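Local coordinates for pseudoazurin (Blue copper protein) (Sinorhizobium meliloti, PDB 3TU6) that binds a single copper ion and, as a periplasmic blue copper protein of the cupredoxin family, probably shuttles electrons between redox partners, at residues Ala23-Pro29 with Gly90-Gly95; Asp31-Ala37 with Glu65-Leu70; Gly41-Met47 with Met77-His83; Val84-Ile89 with Tyr108-Ser112; Leu100-Lys104 with Phe120-Glu124. One frame throughout, in Å; residues are numbered along the deposited sequence.

Contact 1 of 5, residues Ala23-Pro29 with Gly90-Gly95; sequences AVIRAQP and GAIVVG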
# COMPACT_ATOMS: atom_id res chain seq x y z
N ALA A 23 1.26 -1.21 -7.35
CA ALA A 23 0.53 -0.30 -6.48
C ALA A 23 -0.57 -1.02 -5.70
O ALA A 23 -0.92 -0.61 -4.59
CB ALA A 23 -0.07 0.84 -7.29
N VAL A 24 -1.11 -2.09 -6.29
CA VAL A 24 -2.21 -2.84 -5.69
C VAL A 24 -1.91 -4.34 -5.70
O VAL A 24 -1.94 -4.98 -6.75
CB VAL A 24 -3.54 -2.59 -6.45
CG1 VAL A 24 -4.68 -3.39 -5.83
CG2 VAL A 24 -3.87 -1.11 -6.45
N ILE A 25 -1.62 -4.89 -4.52
CA ILE A 25 -1.44 -6.33 -4.34
C ILE A 25 -2.79 -6.97 -4.02
O ILE A 25 -3.53 -6.47 -3.17
CB ILE A 25 -0.47 -6.65 -3.18
CG1 ILE A 25 0.97 -6.30 -3.56
CG2 ILE A 25 -0.56 -8.12 -2.78
CD1 ILE A 25 1.59 -7.25 -4.57
N ARG A 26 -3.12 -8.07 -4.71
CA ARG A 26 -4.33 -8.83 -4.43
C ARG A 26 -3.96 -10.15 -3.75
O ARG A 26 -3.51 -11.09 -4.41
CB ARG A 26 -5.13 -9.08 -5.71
CG ARG A 26 -5.51 -7.82 -6.48
CD ARG A 26 -6.32 -6.83 -5.64
NE ARG A 26 -7.59 -7.39 -5.17
CZ ARG A 26 -8.78 -7.19 -5.74
NH1 ARG A 26 -9.86 -7.75 -5.22
NH2 ARG A 26 -8.91 -6.43 -6.83
N ALA A 27 -4.15 -10.20 -2.44
CA ALA A 27 -3.77 -11.35 -1.63
C ALA A 27 -4.98 -12.00 -0.98
O ALA A 27 -6.10 -11.48 -1.05
CB ALA A 27 -2.77 -10.93 -0.57
N GLN A 28 -4.75 -13.15 -0.35
CA GLN A 28 -5.77 -13.83 0.44
C GLN A 28 -5.37 -13.78 1.91
O GLN A 28 -4.20 -13.59 2.23
CB GLN A 28 -5.90 -15.29 -0.02
CG GLN A 28 -6.36 -15.45 -1.46
CD GLN A 28 -7.72 -14.83 -1.72
OE1 GLN A 28 -8.65 -14.99 -0.91
NE2 GLN A 28 -7.86 -14.14 -2.84
N PRO A 29 -6.35 -13.95 2.82
CA PRO A 29 -6.07 -13.98 4.26
C PRO A 29 -4.96 -14.98 4.63
O PRO A 29 -5.03 -16.15 4.26
CB PRO A 29 -7.41 -14.42 4.86
CG PRO A 29 -8.42 -13.89 3.92
CD PRO A 29 -7.80 -14.00 2.55
N GLY A 90 0.43 2.93 -1.58
CA GLY A 90 0.04 1.66 -2.19
C GLY A 90 -1.08 1.00 -1.41
O GLY A 90 -1.44 1.45 -0.33
N ALA A 91 -1.61 -0.08 -1.97
CA ALA A 91 -2.71 -0.81 -1.35
C ALA A 91 -2.44 -2.31 -1.35
O ALA A 91 -1.81 -2.84 -2.27
CB ALA A 91 -4.01 -0.51 -2.07
N ILE A 92 -2.90 -2.98 -0.29
CA ILE A 92 -2.93 -4.43 -0.25
C ILE A 92 -4.37 -4.84 0.03
O ILE A 92 -4.91 -4.52 1.09
CB ILE A 92 -2.02 -5.01 0.85
CG1 ILE A 92 -0.59 -4.48 0.71
CG2 ILE A 92 -2.03 -6.54 0.79
CD1 ILE A 92 0.36 -5.01 1.77
N VAL A 93 -4.99 -5.52 -0.92
CA VAL A 93 -6.35 -6.02 -0.77
C VAL A 93 -6.29 -7.49 -0.36
O VAL A 93 -5.74 -8.32 -1.09
CB VAL A 93 -7.16 -5.87 -2.07
CG1 VAL A 93 -8.61 -6.28 -1.85
CG2 VAL A 93 -7.09 -4.43 -2.57
N VAL A 94 -6.84 -7.80 0.81
CA VAL A 94 -6.82 -9.15 1.37
C VAL A 94 -8.23 -9.72 1.34
O VAL A 94 -9.12 -9.21 2.03
CB VAL A 94 -6.29 -9.15 2.82
CG1 VAL A 94 -6.14 -10.57 3.33
CG2 VAL A 94 -4.97 -8.40 2.90
N GLY A 95 -8.44 -10.77 0.55
CA GLY A 95 -9.77 -11.33 0.36
C GLY A 95 -10.68 -10.32 -0.32
O GLY A 95 -10.31 -9.74 -1.34
O HOH W 1 -7.51 -9.59 -2.94
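Arg26 and Val93 lie side by side and point the same way from adjacent parallel strands. The arginine chain turns twice, at chi2 (-57°) and chi3 (-61°), and so folds back over the valine: its NE comes to 3.5 Å from Val93 CB, and the aliphatic CD rests on the same group. The guanidinium at the end of this bent chain meets a water at its edge, in plane; Arg26 NE donates to this water across 3.1 Å, and the water probably donates in turn to the carbonyl O of Val93. On the same face of the sheet Val24 slants across Val93, with Val24 CG1 4.2 Å from Val93 CG2. The other face carries Ile25 and Ile92, also side by side, whose CG2 methyls meet at 4.2 Å. Farther along, Pro29 and Val94 slide past each other in opposite directions, Val94 CG1 reaching to 3.4 Å from Pro29 N. Between the strands five backbone hydrogen bonds run in parallel register, the last from Gly95 N to Ala27 O at 2.9 Å. Gly95 has a positive phi, which favours glycine where the strand ends. Helix 112-125 covers the Val24 and Val93 face through Ile123, while Ile25 packs on Val6 of strand 3-9; strand 74-79 pairs with the far edge of 90-95.

Contact 2 of 5, residues Asp31-Ala37 with Glu65-Leu70; sequences DTVTFVA and EITVTL
Thr34 OG1 and Thr67 OG1 are hydrogen-bonded at 2.7 Å, the shortest polar link between these antiparallel strands, and either hydroxyl could be the donor. Both threonines hold OG1 beside their own backbone N (chi1 -58° and -64°), which turns the two oxygens to each other across a non-hydrogen-bonded pair. The methyl of Thr67 extends the same face, its CG2 lying 3.8 Å from Thr32 CB. Val33 and Val68 form the hydrogen-bonded pair, with Val68 N giving a nearly straight bond of 2.9 Å to Val33 O and Val33 N returning a longer one to Val68 O. Their side chains enter the opposite, buried face, where Val33 CG2 approaches Leu70 CD1 to 3.7 Å. Phe35 and Ile66 run alongside each other there: Ile66 O lies in the plane of the ring at its edge, Ile66 CG2 is 3.9 Å from Phe35 CD2, and Val33 CG1 covers one ring face toward the rim. Beyond the strand, the extended Glu65 chain brings OE2 to 3.0 Å from Ala37 N, accepting on the lone pair turned away from its other oxygen. Phe35 O, buried here, has no polar partner in the model. Strand 32-36 joins 67-69 to strand 3-9, and the apolar face meets Ile92 across the interior, the two-sided packing of a cupredoxin beta sandwich.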
# COMPACT_ATOMS: atom_id res chain seq x y z
N ASP A 31 -1.68 -14.53 3.76
CA ASP A 31 -0.53 -14.28 2.89
C ASP A 31 0.37 -13.20 3.48
O ASP A 31 -0.03 -12.47 4.39
CB ASP A 31 -0.99 -13.85 1.49
CG ASP A 31 -1.69 -14.97 0.72
OD1 ASP A 31 -1.53 -16.15 1.08
OD2 ASP A 31 -2.39 -14.65 -0.26
N THR A 32 1.60 -13.11 2.96
CA THR A 32 2.55 -12.08 3.37
C THR A 32 2.98 -11.22 2.18
O THR A 32 2.99 -11.68 1.04
CB THR A 32 3.82 -12.69 4.00
OG1 THR A 32 4.51 -13.49 3.04
CG2 THR A 32 3.46 -13.54 5.21
N VAL A 33 3.32 -9.97 2.47
CA VAL A 33 3.89 -9.05 1.48
C VAL A 33 5.21 -8.50 2.01
O VAL A 33 5.26 -7.94 3.11
CB VAL A 33 2.93 -7.89 1.17
CG1 VAL A 33 3.63 -6.80 0.36
CG2 VAL A 33 1.70 -8.39 0.43
N THR A 34 6.27 -8.67 1.23
CA THR A 34 7.60 -8.18 1.59
C THR A 34 7.94 -6.97 0.74
O THR A 34 7.82 -7.00 -0.49
CB THR A 34 8.67 -9.26 1.38
OG1 THR A 34 8.35 -10.41 2.17
CG2 THR A 34 10.05 -8.74 1.78
N PHE A 35 8.38 -5.89 1.39
CA PHE A 35 8.76 -4.67 0.68
C PHE A 35 10.25 -4.71 0.35
O PHE A 35 11.06 -5.06 1.19
CB PHE A 35 8.39 -3.44 1.51
CG PHE A 35 6.91 -3.21 1.58
CD1 PHE A 35 6.28 -2.45 0.62
CD2 PHE A 35 6.15 -3.80 2.58
CE1 PHE A 35 4.92 -2.25 0.66
CE2 PHE A 35 4.77 -3.60 2.63
CZ PHE A 35 4.16 -2.82 1.66
N VAL A 36 10.58 -4.35 -0.89
CA VAL A 36 11.94 -4.46 -1.40
C VAL A 36 12.50 -3.06 -1.65
O VAL A 36 11.88 -2.25 -2.33
CB VAL A 36 11.98 -5.26 -2.71
CG1 VAL A 36 13.42 -5.50 -3.16
CG2 VAL A 36 11.24 -6.58 -2.55
N ALA A 37 13.68 -2.80 -1.09
CA ALA A 37 14.34 -1.51 -1.25
C ALA A 37 15.22 -1.52 -2.50
O ALA A 37 16.45 -1.45 -2.40
CB ALA A 37 15.17 -1.18 -0.01
N GLU A 65 13.47 -3.72 4.60
CA GLU A 65 12.70 -4.63 3.76
C GLU A 65 11.76 -5.47 4.63
O GLU A 65 11.99 -6.66 4.85
CB GLU A 65 13.64 -5.52 2.94
CG GLU A 65 14.54 -4.72 2.01
CD GLU A 65 15.25 -5.57 0.99
OE1 GLU A 65 15.71 -6.68 1.34
OE2 GLU A 65 15.36 -5.13 -0.18
N ILE A 66 10.71 -4.82 5.12
CA ILE A 66 9.81 -5.42 6.10
C ILE A 66 8.81 -6.37 5.44
O ILE A 66 8.30 -6.10 4.36
CB ILE A 66 9.05 -4.33 6.91
CG1 ILE A 66 8.37 -4.94 8.14
CG2 ILE A 66 8.03 -3.60 6.03
CD1 ILE A 66 7.78 -3.90 9.08
N THR A 67 8.55 -7.49 6.11
CA THR A 67 7.52 -8.43 5.69
C THR A 67 6.32 -8.28 6.62
O THR A 67 6.47 -8.41 7.84
CB THR A 67 8.02 -9.89 5.72
OG1 THR A 67 9.07 -10.05 4.76
CG2 THR A 67 6.89 -10.86 5.39
N VAL A 68 5.15 -8.01 6.05
CA VAL A 68 3.93 -7.82 6.82
C VAL A 68 3.00 -9.02 6.70
O VAL A 68 2.93 -9.66 5.65
CB VAL A 68 3.18 -6.53 6.39
CG1 VAL A 68 4.10 -5.32 6.50
CG2 VAL A 68 2.64 -6.67 4.98
N THR A 69 2.29 -9.32 7.79
CA THR A 69 1.30 -10.39 7.82
C THR A 69 -0.08 -9.80 7.54
O THR A 69 -0.37 -8.67 7.94
CB THR A 69 1.27 -11.08 9.20
OG1 THR A 69 1.01 -10.11 10.22
CG2 THR A 69 2.61 -11.76 9.49
N LEU A 70 -0.92 -10.57 6.86
CA LEU A 70 -2.24 -10.09 6.42
C LEU A 70 -3.33 -11.09 6.80
O LEU A 70 -3.92 -11.74 5.94
CB LEU A 70 -2.23 -9.87 4.91
CG LEU A 70 -1.21 -8.86 4.38
CD1 LEU A 70 -1.08 -8.97 2.87
CD2 LEU A 70 -1.58 -7.44 4.79

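Contact 3 of 5, residues Gly41-Met47 with Met77-His83; sequences GHNSALM and MYQCAPH. With CU (copper (II) ion), chain B.
With chi1 of -52° in both His42 and His83, CG sits beside the backbone N and the two imidazoles converge on one copper ion, while Cys80 SG, anti to its own backbone N (173°), arrives between the two segments. Copper is bound by His42 ND1 at 2.0 Å, Cys80 SG at 2.2 Å and His83 ND1 at 2.1 Å; Met88 SD supplies the fourth ligand of this type 1 site. The histidine rings meet rim to rim with their planes at 57°, and Cys80 SG lies in the plane of the His42 ring, at its edge. A hydrogen bond from His42 NE2 to Asn10 OD1, together with copper on ND1, fixes the turn of the ring, and Pro82 CB covers one face of His83. The thiolate also takes a long, weak hydrogen bond from Asn43 N, 3.7 Å from Cys80 SG. Asn43 itself braces the ligand loop: its OD1 accepts in the carbonyl plane from Ala81 N at 2.9 Å. Away from the metal, Ala45 and Gln79 exchange backbone bonds, the shorter from Gln79 N to Ala45 O at 2.8 Å, and Met47 crosses Gln79 at about a right angle, its CE 3.2 Å from Gln79 OE1. Tyr78 stacks edge-to-face with Phe20 and Phe35 in the core, and strand 74-79 runs between the edge strand 45-46 and strand 89-94.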
# COMPACT_ATOMS: atom_id res chain seq x y z
N GLY A 41 15.99 5.20 0.18
CA GLY A 41 15.30 6.40 0.66
C GLY A 41 13.80 6.24 0.88
O GLY A 41 13.12 7.22 1.19
N HIS A 42 13.29 5.02 0.74
CA HIS A 42 11.86 4.75 0.93
C HIS A 42 11.60 3.90 2.17
O HIS A 42 12.50 3.22 2.67
CB HIS A 42 11.27 4.03 -0.29
CG HIS A 42 11.56 4.71 -1.59
ND1 HIS A 42 10.90 5.84 -2.00
CD2 HIS A 42 12.43 4.40 -2.58
CE1 HIS A 42 11.36 6.21 -3.18
NE2 HIS A 42 12.29 5.35 -3.56
N ASN A 43 10.36 3.95 2.65
CA ASN A 43 9.89 3.05 3.69
C ASN A 43 8.45 2.63 3.40
O ASN A 43 7.84 3.13 2.45
CB ASN A 43 9.99 3.72 5.07
CG ASN A 43 8.82 4.65 5.38
OD1 ASN A 43 8.48 5.52 4.58
ND2 ASN A 43 8.21 4.46 6.54
N SER A 44 7.93 1.72 4.21
CA SER A 44 6.53 1.32 4.13
C SER A 44 5.91 1.35 5.52
O SER A 44 6.41 0.69 6.44
CB SER A 44 6.40 -0.08 3.53
OG SER A 44 5.04 -0.46 3.43
N ALA A 45 4.83 2.11 5.67
CA ALA A 45 4.10 2.21 6.93
C ALA A 45 2.60 2.29 6.66
O ALA A 45 2.17 2.96 5.73
CB ALA A 45 4.56 3.43 7.71
N LEU A 46 1.82 1.59 7.48
CA LEU A 46 0.36 1.61 7.36
C LEU A 46 -0.17 3.00 7.69
O LEU A 46 0.25 3.60 8.68
CB LEU A 46 -0.27 0.57 8.30
CG LEU A 46 -1.78 0.36 8.22
CD1 LEU A 46 -2.17 -0.29 6.90
CD2 LEU A 46 -2.27 -0.48 9.39
N MET A 47 -1.07 3.50 6.86
CA MET A 47 -1.67 4.82 7.08
C MET A 47 -2.65 4.77 8.25
O MET A 47 -3.24 3.72 8.53
CB MET A 47 -2.39 5.30 5.82
CG MET A 47 -1.48 5.45 4.61
SD MET A 47 -2.25 6.31 3.22
CE MET A 47 -2.34 7.97 3.86
N MET A 77 -4.27 0.38 3.36
CA MET A 77 -3.66 1.55 2.72
C MET A 77 -2.39 1.94 3.46
O MET A 77 -2.43 2.24 4.66
CB MET A 77 -4.63 2.73 2.72
CG MET A 77 -5.95 2.47 2.00
SD MET A 77 -5.78 2.09 0.24
CE MET A 77 -5.13 3.64 -0.39
N TYR A 78 -1.26 1.93 2.75
CA TYR A 78 0.04 2.22 3.33
C TYR A 78 0.76 3.31 2.53
O TYR A 78 0.36 3.62 1.40
CB TYR A 78 0.89 0.95 3.41
CG TYR A 78 1.30 0.38 2.07
CD1 TYR A 78 2.47 0.80 1.44
CD2 TYR A 78 0.52 -0.58 1.43
CE1 TYR A 78 2.85 0.30 0.22
CE2 TYR A 78 0.90 -1.11 0.20
CZ TYR A 78 2.07 -0.66 -0.40
OH TYR A 78 2.46 -1.17 -1.62
N GLN A 79 1.82 3.87 3.10
CA GLN A 79 2.50 5.01 2.51
C GLN A 79 4.01 4.97 2.70
O GLN A 79 4.53 4.22 3.53
CB GLN A 79 1.97 6.31 3.12
CG GLN A 79 2.29 6.48 4.61
CD GLN A 79 1.81 7.80 5.17
OE1 GLN A 79 0.69 8.25 4.89
NE2 GLN A 79 2.65 8.44 5.98
N CYS A 80 4.71 5.79 1.92
CA CYS A 80 6.11 6.12 2.16
C CYS A 80 6.14 7.52 2.78
O CYS A 80 5.72 8.48 2.15
CB CYS A 80 6.90 6.12 0.86
SG CYS A 80 8.60 6.71 1.02
N ALA A 81 6.63 7.62 4.01
CA ALA A 81 6.61 8.88 4.75
C ALA A 81 7.34 10.02 4.03
O ALA A 81 6.79 11.12 3.90
CB ALA A 81 7.17 8.70 6.17
N PRO A 82 8.57 9.78 3.56
CA PRO A 82 9.28 10.80 2.79
C PRO A 82 8.55 11.31 1.54
O PRO A 82 8.63 12.50 1.23
CB PRO A 82 10.58 10.10 2.39
CG PRO A 82 10.82 9.13 3.48
CD PRO A 82 9.47 8.67 3.94
N HIS A 83 7.85 10.43 0.83
CA HIS A 83 7.29 10.76 -0.48
C HIS A 83 5.76 10.67 -0.57
O HIS A 83 5.21 10.71 -1.67
CB HIS A 83 7.93 9.88 -1.56
CG HIS A 83 9.42 9.89 -1.53
ND1 HIS A 83 10.17 8.77 -1.22
CD2 HIS A 83 10.32 10.88 -1.75
CE1 HIS A 83 11.45 9.07 -1.26
NE2 HIS A 83 11.57 10.34 -1.58
CU CU B . 9.44 6.83 -1.05

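Contact 4 of 5, residues Val84-Ile89 with Tyr108-Ser112; sequences VGMGMI and YPGKS. With CU (copper (II) ion), chain B.
Ile89 and Ser112 join the ligand loop of a cupredoxin copper site to the type II' beta turn, Pro109 to Ser112, that leads into helix 112-125. Apolar contacts make up much of the interface. Ile89 CD1 approaches the Tyr108 ring obliquely, 4.0 Å from Tyr108 CD1, with the two side chains crossing at about a right angle. With CG1 between the backbone N and the carbonyl carbon (chi1 58°), Ile89 turns CG2 to the backbone N side, where it lies 3.8 Å from Ser112 CB. Val84 CG2 reaches Pro109 CG at 4.2 Å and also touches Ser112 CB, while Lys111 CB packs against Gly85 O and Met86 C, and the end of its chain leads away. Of polar links across the contact there is one: Lys111 N donates to Gly85 O at 2.9 Å, nearly straight at the hydrogen but from above the carbonyl plane. Gly110, next to the donor, has a positive phi, which favours glycine. Within 84-89, Gly87 N bonds to Val84 O. Tyr108 OH is hydrogen-bonded outside the two segments, to Val103 O. Metal bonding is the third kind. Met88, at the centre of an inverse gamma turn, points away from 108-112, and its extended chain carries SD to 2.5 Å from copper. Inside the turn, Ser112 OG donates to Pro109 O at 2.6 Å.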
# COMPACT_ATOMS: atom_id res chain seq x y z
N VAL A 84 5.07 10.56 0.56
CA VAL A 84 3.60 10.46 0.55
C VAL A 84 2.97 11.69 -0.12
O VAL A 84 2.04 11.55 -0.91
CB VAL A 84 2.99 10.25 1.96
CG1 VAL A 84 3.36 11.40 2.90
CG2 VAL A 84 1.48 10.10 1.86
N GLY A 85 3.50 12.87 0.18
CA GLY A 85 3.02 14.12 -0.42
C GLY A 85 3.22 14.17 -1.93
O GLY A 85 2.49 14.87 -2.63
N MET A 86 4.21 13.43 -2.42
CA MET A 86 4.46 13.28 -3.85
C MET A 86 3.61 12.18 -4.49
O MET A 86 3.66 11.98 -5.70
CB MET A 86 5.94 12.98 -4.10
CG MET A 86 6.90 14.03 -3.55
SD MET A 86 8.63 13.63 -3.86
CE MET A 86 8.70 13.83 -5.64
N GLY A 87 2.83 11.47 -3.67
CA GLY A 87 1.88 10.47 -4.15
C GLY A 87 2.30 9.02 -3.96
O GLY A 87 1.67 8.12 -4.52
N MET A 88 3.35 8.78 -3.18
CA MET A 88 3.86 7.42 -2.99
C MET A 88 3.05 6.66 -1.93
O MET A 88 3.46 6.54 -0.77
CB MET A 88 5.35 7.44 -2.62
CG MET A 88 5.98 6.05 -2.61
SD MET A 88 7.78 6.05 -2.75
CE MET A 88 8.09 4.29 -2.76
N ILE A 89 1.89 6.16 -2.35
CA ILE A 89 1.09 5.26 -1.53
C ILE A 89 0.80 3.98 -2.31
O ILE A 89 0.92 3.94 -3.54
CB ILE A 89 -0.24 5.90 -1.07
CG1 ILE A 89 -1.09 6.35 -2.26
CG2 ILE A 89 0.04 7.09 -0.16
CD1 ILE A 89 -2.51 6.72 -1.88
N TYR A 108 -5.60 11.87 2.93
CA TYR A 108 -4.65 11.69 1.84
C TYR A 108 -4.02 13.05 1.50
O TYR A 108 -4.59 13.81 0.72
CB TYR A 108 -5.33 11.10 0.61
CG TYR A 108 -5.81 9.68 0.81
CD1 TYR A 108 -4.92 8.61 0.76
CD2 TYR A 108 -7.15 9.40 1.05
CE1 TYR A 108 -5.35 7.31 0.94
CE2 TYR A 108 -7.59 8.09 1.23
CZ TYR A 108 -6.68 7.05 1.18
OH TYR A 108 -7.11 5.76 1.36
N PRO A 109 -2.84 13.34 2.08
CA PRO A 109 -2.21 14.65 1.89
C PRO A 109 -1.48 14.79 0.56
O PRO A 109 -0.86 13.83 0.09
CB PRO A 109 -1.21 14.71 3.04
CG PRO A 109 -0.81 13.31 3.26
CD PRO A 109 -2.02 12.47 2.94
N GLY A 110 -1.56 15.97 -0.04
CA GLY A 110 -0.84 16.26 -1.27
C GLY A 110 -1.31 15.41 -2.44
O GLY A 110 -2.51 15.24 -2.66
N LYS A 111 -0.34 14.87 -3.18
CA LYS A 111 -0.63 14.11 -4.41
C LYS A 111 -1.13 12.68 -4.15
O LYS A 111 -1.56 12.01 -5.10
CB LYS A 111 0.60 14.09 -5.31
CG LYS A 111 1.02 15.46 -5.81
CD LYS A 111 2.14 15.36 -6.84
CE LYS A 111 2.44 16.72 -7.45
NZ LYS A 111 3.45 16.63 -8.54
N SER A 112 -1.08 12.22 -2.90
CA SER A 112 -1.60 10.89 -2.55
C SER A 112 -3.12 10.78 -2.70
O SER A 112 -3.65 9.67 -2.77
CB SER A 112 -1.20 10.51 -1.12
OG SER A 112 -1.78 11.38 -0.17
CU CU B . 9.44 6.83 -1.05

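Contact 5 of 5, residues Leu100-Lys104 with Phe120-Glu124; sequences LEAVK and FAEIE
Phe120 fills the gap between two nearly antiparallel helices, 100-104 and 112-125, which form the C-terminal helical addition to the cupredoxin barrel; the short segments run at 172° with their axes 12.3 Å apart. Phe120 has the most surface buried here, and its ring is met by three residues of the shorter helix. Lys104 CG stands over the centre of one ring face in a CH-pi contact, 3.8 Å from the Phe120 ring centroid, as the two side chains slide past each other in opposite directions. Leu100, second in buried surface with Lys104, has CG anti to the backbone N (chi1 -173°), which directs the branch toward the ring, CD2 meeting it obliquely 3.5 Å from Phe120 CD1. Val103 CG2 adds a further oblique touch, 3.6 Å from Phe120 CE1. Met77 of strand 74-79 lies against both Phe120 and Val103, so the helix pair is seated on the sheet. Beyond the ring the Lys104 chain remains extended and reaches Glu124, which comes from the opposite direction; Leu100 CD1 passes beside the same carboxylate. The resulting salt bridge joins Lys104 NZ to Glu124 OE2 at 2.9 Å, NZ meeting OE2 on its syn side, 33° out of the carboxylate plane.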
# COMPACT_ATOMS: atom_id res chain seq x y z
N LEU A 100 -13.73 -0.89 2.17
CA LEU A 100 -13.36 0.00 1.07
C LEU A 100 -13.93 1.41 1.26
O LEU A 100 -13.27 2.40 0.95
CB LEU A 100 -13.83 -0.59 -0.27
CG LEU A 100 -13.40 0.09 -1.58
CD1 LEU A 100 -14.27 1.31 -1.88
CD2 LEU A 100 -11.93 0.48 -1.55
N GLU A 101 -15.15 1.49 1.77
CA GLU A 101 -15.80 2.77 2.04
C GLU A 101 -15.06 3.55 3.14
O GLU A 101 -14.91 4.76 3.04
CB GLU A 101 -17.27 2.55 2.45
CG GLU A 101 -18.10 3.82 2.54
CD GLU A 101 -19.54 3.57 2.98
OE1 GLU A 101 -19.93 2.40 3.15
OE2 GLU A 101 -20.28 4.56 3.16
N ALA A 102 -14.61 2.83 4.17
CA ALA A 102 -13.91 3.45 5.29
C ALA A 102 -12.55 4.01 4.88
O ALA A 102 -12.19 5.13 5.27
CB ALA A 102 -13.74 2.45 6.43
N VAL A 103 -11.80 3.25 4.09
CA VAL A 103 -10.46 3.67 3.65
C VAL A 103 -10.49 4.84 2.65
O VAL A 103 -9.51 5.55 2.51
CB VAL A 103 -9.65 2.50 3.04
CG1 VAL A 103 -9.45 1.40 4.08
CG2 VAL A 103 -10.32 1.96 1.79
N LYS A 104 -11.62 5.02 1.96
CA LYS A 104 -11.80 6.17 1.08
C LYS A 104 -11.82 7.50 1.84
O LYS A 104 -11.44 8.54 1.29
CB LYS A 104 -13.08 6.04 0.25
CG LYS A 104 -12.93 5.22 -1.02
CD LYS A 104 -14.25 5.11 -1.77
CE LYS A 104 -14.04 4.57 -3.18
NZ LYS A 104 -15.34 4.31 -3.87
N PHE A 120 -8.24 3.17 -6.01
CA PHE A 120 -9.63 2.76 -5.78
C PHE A 120 -10.36 2.41 -7.09
O PHE A 120 -11.20 1.51 -7.10
CB PHE A 120 -10.41 3.83 -5.02
CG PHE A 120 -9.91 4.06 -3.61
CD1 PHE A 120 -9.76 3.00 -2.73
CD2 PHE A 120 -9.60 5.35 -3.17
CE1 PHE A 120 -9.30 3.21 -1.44
CE2 PHE A 120 -9.14 5.56 -1.88
CZ PHE A 120 -8.99 4.49 -1.02
N ALA A 121 -10.05 3.12 -8.17
CA ALA A 121 -10.59 2.79 -9.49
C ALA A 121 -10.05 1.44 -9.97
O ALA A 121 -10.78 0.66 -10.60
CB ALA A 121 -10.26 3.89 -10.49
N GLU A 122 -8.78 1.17 -9.68
CA GLU A 122 -8.13 -0.08 -10.07
C GLU A 122 -8.76 -1.28 -9.35
O GLU A 122 -8.98 -2.32 -9.96
CB GLU A 122 -6.62 -0.01 -9.77
CG GLU A 122 -5.81 -1.15 -10.38
CD GLU A 122 -4.31 -1.01 -10.14
OE1 GLU A 122 -3.64 -2.05 -9.94
OE2 GLU A 122 -3.79 0.13 -10.14
N ILE A 123 -9.04 -1.12 -8.06
CA ILE A 123 -9.65 -2.18 -7.25
C ILE A 123 -11.10 -2.43 -7.66
O ILE A 123 -11.52 -3.57 -7.82
CB ILE A 123 -9.61 -1.84 -5.75
CG1 ILE A 123 -8.17 -1.82 -5.23
CG2 ILE A 123 -10.41 -2.85 -4.94
CD1 ILE A 123 -8.02 -1.21 -3.85
N GLU A 124 -11.86 -1.35 -7.83
CA GLU A 124 -13.29 -1.46 -8.12
C GLU A 124 -13.58 -1.91 -9.55
O GLU A 124 -14.30 -2.88 -9.76
CB GLU A 124 -13.99 -0.12 -7.85
CG GLU A 124 -14.04 0.27 -6.37
CD GLU A 124 -14.57 1.67 -6.16
OE1 GLU A 124 -15.71 1.96 -6.58
OE2 GLU A 124 -13.84 2.50 -5.57

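Contacts 1, 2 and 3 share the beta framework: contacts 1 and 2, with centres 11 Å apart, meet in the core where Ile92 CG2 comes to 3.3 Å from Leu70 CD1, and Phe35 CZ of contact 2 lies 3.1 Å from Ser44 OG of contact 3. Contacts 3 and 4, centres 10 Å apart, together supply all four copper ligands and are tied by a probable hydrogen bond between Cys80 N and Met88 O at 3.1 Å. Contact 5 lies away from the metal, yet its Phe120 CZ is 3.3 Å from Tyr108 OH of contact 4, and its Glu122 OE1 is 3.5 Å from Val24 CB of contact 1. Contacts 2 and 5, centres 21 Å apart, do not touch.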